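PDB 4FQ5: maleate cis-trans isomerase from Pseudomonas putida, which probably catalyses the cis-trans isomerisation of maleate to fumarate. Local coordinates for residues A[31-36]-A[86-91]. The protein carries 1 engineered substitution. Sequence-based numbering, arbitrary orientation.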
ATOM      1  N   GLY A  31       1.906 -10.474  17.596  1.00 24.25           N
ATOM      2  CA  GLY A  31       3.137 -10.608  18.377  1.00 23.51           C
ATOM      3  C   GLY A  31       3.984 -11.728  17.818  1.00 23.59           C
ATOM      4  O   GLY A  31       3.457 -12.776  17.447  1.00 23.29           O
ATOM      5  N   GLN A  32       5.296 -11.504  17.740  1.00 23.36           N
ATOM      6  CA  GLN A  32       6.207 -12.520  17.220  1.00 23.77           C
ATOM      7  C   GLN A  32       7.381 -12.775  18.160  1.00 23.18           C
ATOM      8  O   GLN A  32       8.133 -11.860  18.488  1.00 22.65           O
ATOM      9  CB  GLN A  32       6.701 -12.149  15.812  1.00 24.24           C
ATOM     10  CG  GLN A  32       5.567 -11.905  14.822  1.00 25.71           C
ATOM     11  CD  GLN A  32       5.982 -12.108  13.378  1.00 27.41           C
ATOM     12  OE1 GLN A  32       6.524 -11.199  12.735  1.00 27.63           O
ATOM     13  NE2 GLN A  32       5.704 -13.297  12.850  1.00 27.56           N
ATOM     14  N   ILE A  33       7.526 -14.025  18.597  1.00 22.95           N
ATOM     15  CA  ILE A  33       8.709 -14.436  19.366  1.00 23.04           C
ATOM     16  C   ILE A  33       9.752 -14.953  18.375  1.00 22.54           C
ATOM     17  O   ILE A  33       9.584 -16.027  17.804  1.00 22.77           O
ATOM     18  CB  ILE A  33       8.373 -15.529  20.415  1.00 23.43           C
ATOM     19  CG1 ILE A  33       7.280 -15.041  21.377  1.00 24.15           C
ATOM     20  CG2 ILE A  33       9.631 -15.956  21.172  1.00 23.61           C
ATOM     21  CD1 ILE A  33       6.685 -16.133  22.250  1.00 24.67           C
ATOM     22  N   VAL A  34      10.820 -14.185  18.170  1.00 22.95           N
ATOM     23  CA  VAL A  34      11.792 -14.499  17.116  1.00 23.04           C
ATOM     24  C   VAL A  34      13.199 -14.708  17.670  1.00 23.48           C
ATOM     25  O   VAL A  34      13.585 -14.040  18.635  1.00 23.69           O
ATOM     26  CB  VAL A  34      11.824 -13.421  15.989  1.00 23.41           C
ATOM     27  CG1 VAL A  34      10.447 -13.240  15.363  1.00 23.43           C
ATOM     28  CG2 VAL A  34      12.336 -12.081  16.502  1.00 23.82           C
ATOM     29  N   PRO A  35      13.972 -15.633  17.058  1.00 23.50           N
ATOM     30  CA  PRO A  35      15.404 -15.693  17.349  1.00 23.65           C
ATOM     31  C   PRO A  35      16.025 -14.322  17.115  1.00 23.87           C
ATOM     32  O   PRO A  35      15.620 -13.616  16.190  1.00 24.04           O
ATOM     33  CB  PRO A  35      15.930 -16.699  16.318  1.00 23.70           C
ATOM     34  CG  PRO A  35      14.768 -17.590  16.050  1.00 23.12           C
ATOM     35  CD  PRO A  35      13.559 -16.691  16.112  1.00 23.15           C
ATOM     36  N   SER A  36      16.986 -13.933  17.947  1.00 24.69           N
ATOM     37  CA  SER A  36      17.554 -12.583  17.858  1.00 24.74           C
ATOM     38  C   SER A  36      18.141 -12.273  16.466  1.00 25.26           C
ATOM     39  O   SER A  36      18.015 -11.147  15.964  1.00 24.65           O
ATOM     40  CB  SER A  36      18.610 -12.374  18.941  1.00 25.74           C
ATOM     41  OG  SER A  36      19.712 -13.248  18.750  1.00 26.38           O
ATOM     42  N   ARG A  86       9.853 -15.525  29.163  1.00 30.61           N
ATOM     43  CA  ARG A  86      10.187 -14.101  29.192  1.00 30.17           C
ATOM     44  C   ARG A  86       9.583 -13.378  27.981  1.00 28.76           C
ATOM     45  O   ARG A  86       8.971 -12.318  28.126  1.00 28.01           O
ATOM     46  CB  ARG A  86      11.709 -13.875  29.242  1.00 31.02           C
ATOM     47  CG  ARG A  86      12.108 -12.409  29.077  1.00 31.96           C
ATOM     48  CD  ARG A  86      13.614 -12.143  29.060  1.00 33.30           C
ATOM     49  NE  ARG A  86      14.357 -12.794  27.971  1.00 33.73           N
ATOM     50  CZ  ARG A  86      14.405 -12.391  26.697  1.00 34.65           C
ATOM     51  NH1 ARG A  86      15.140 -13.077  25.822  1.00 35.14           N
ATOM     52  NH2 ARG A  86      13.724 -11.325  26.272  1.00 34.13           N
ATOM     53  N   CYS A  87       9.756 -13.967  26.799  1.00 27.97           N
ATOM     54  CA  CYS A  87       9.263 -13.374  25.549  1.00 27.41           C
ATOM     55  C   CYS A  87       7.738 -13.247  25.525  1.00 26.75           C
ATOM     56  O   CYS A  87       7.211 -12.217  25.097  1.00 26.27           O
ATOM     57  CB  CYS A  87       9.781 -14.159  24.330  1.00 26.78           C
ATOM     58  SG  CYS A  87      11.574 -14.024  24.052  1.00 27.79           S
ATOM     59  N   ALA A  88       7.037 -14.287  25.985  1.00 26.33           N
ATOM     60  CA  ALA A  88       5.572 -14.250  26.081  1.00 26.60           C
ATOM     61  C   ALA A  88       5.072 -13.221  27.102  1.00 27.12           C
ATOM     62  O   ALA A  88       4.039 -12.583  26.882  1.00 26.86           O
ATOM     63  CB  ALA A  88       5.008 -15.631  26.387  1.00 26.55           C
ATOM     64  N   LEU A  89       5.795 -13.072  28.217  1.00 27.66           N
ATOM     65  CA  LEU A  89       5.518 -11.999  29.176  1.00 28.23           C
ATOM     66  C   LEU A  89       5.708 -10.634  28.522  1.00 28.00           C
ATOM     67  O   LEU A  89       4.875  -9.744  28.681  1.00 29.08           O
ATOM     68  CB  LEU A  89       6.415 -12.106  30.420  1.00 28.70           C
ATOM     69  CG  LEU A  89       6.062 -13.172  31.466  1.00 29.53           C
ATOM     70  CD1 LEU A  89       7.243 -13.463  32.386  1.00 29.90           C
ATOM     71  CD2 LEU A  89       4.832 -12.770  32.276  1.00 30.07           C
ATOM     72  N   GLU A  90       6.802 -10.479  27.781  1.00 27.84           N
ATOM     73  CA  GLU A  90       7.095  -9.224  27.090  1.00 28.11           C
ATOM     74  C   GLU A  90       5.986  -8.822  26.117  1.00 27.47           C
ATOM     75  O   GLU A  90       5.555  -7.666  26.097  1.00 27.86           O
ATOM     76  CB  GLU A  90       8.465  -9.283  26.392  1.00 27.92           C
ATOM     77  CG  GLU A  90       9.630  -9.178  27.370  1.00 29.50           C
ATOM     78  CD  GLU A  90      11.002  -9.387  26.744  1.00 30.36           C
ATOM     79  OE1 GLU A  90      11.106  -9.538  25.507  1.00 30.29           O
ATOM     80  OE2 GLU A  90      11.994  -9.397  27.506  1.00 30.60           O
ATOM     81  N   LEU A  91       5.502  -9.784  25.342  1.00 26.69           N
ATOM     82  CA  LEU A  91       4.503  -9.492  24.318  1.00 26.16           C
ATOM     83  C   LEU A  91       3.089  -9.373  24.878  1.00 26.44           C
ATOM     84  O   LEU A  91       2.289  -8.590  24.357  1.00 26.99           O
ATOM     85  CB  LEU A  91       4.580 -10.506  23.165  1.00 25.18           C
ATOM     86  CG  LEU A  91       5.845 -10.389  22.295  1.00 24.81           C
ATOM     87  CD1 LEU A  91       5.947 -11.554  21.324  1.00 24.65           C
ATOM     88  CD2 LEU A  91       5.890  -9.057  21.550  1.00 24.47           C
TER
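Ile33, near the end of strand 27-35, lies against Cys87, Ala88 and Leu91 of helix 84-92, a compact example of how a central strand is sealed by an antiparallel helix without any hydrogen bond between them. Its CB carries two branches that part company at once. CG2, anti to the backbone N, meets the CB of Cys87 at 3.6 Å, with the sulfur a little farther off. The other branch heads for the next turn of the helix: its CG1 lies 3.7 Å from Leu91 CD1 and also borders the CB of Cys87. At the tip, CD1 rests more loosely beside Ala88, 4.2 Å from its backbone N. Cys87 and Leu91, one helical turn apart, thus receive the isoleucine between them. Leu91 CD1, beside Ile33 CG1, also rests on the strand backbone, 3.6 Å from Gln32 O. Shortening Ile33 to an alanine would probably open a gap between strand and helix and leave Cys87 CB and Leu91 CD1 without their main apolar partner across it. On another face of the helix, Arg86 NH2 forms a salt bridge with Glu90 OE2 at 2.9 Å; the oxygen lies in the guanidinium plane, while the nitrogen comes to its syn side, tilted 34° from the carboxylate plane. Glu90 OE1 is hydrogen-bonded to Ser65 OG on the adjacent strand 59-67. The strand and helix segments run roughly antiparallel, their short axes at 148° and 8.9 Å apart. Just beyond, Pro35 touches the bound maleate, so this buried apolar seam backs a strand whose carboxyl end enters the substrate pocket, as expected of a parallel α/β sheet with strand order 2-1-3-4 in the maleate isomerase family.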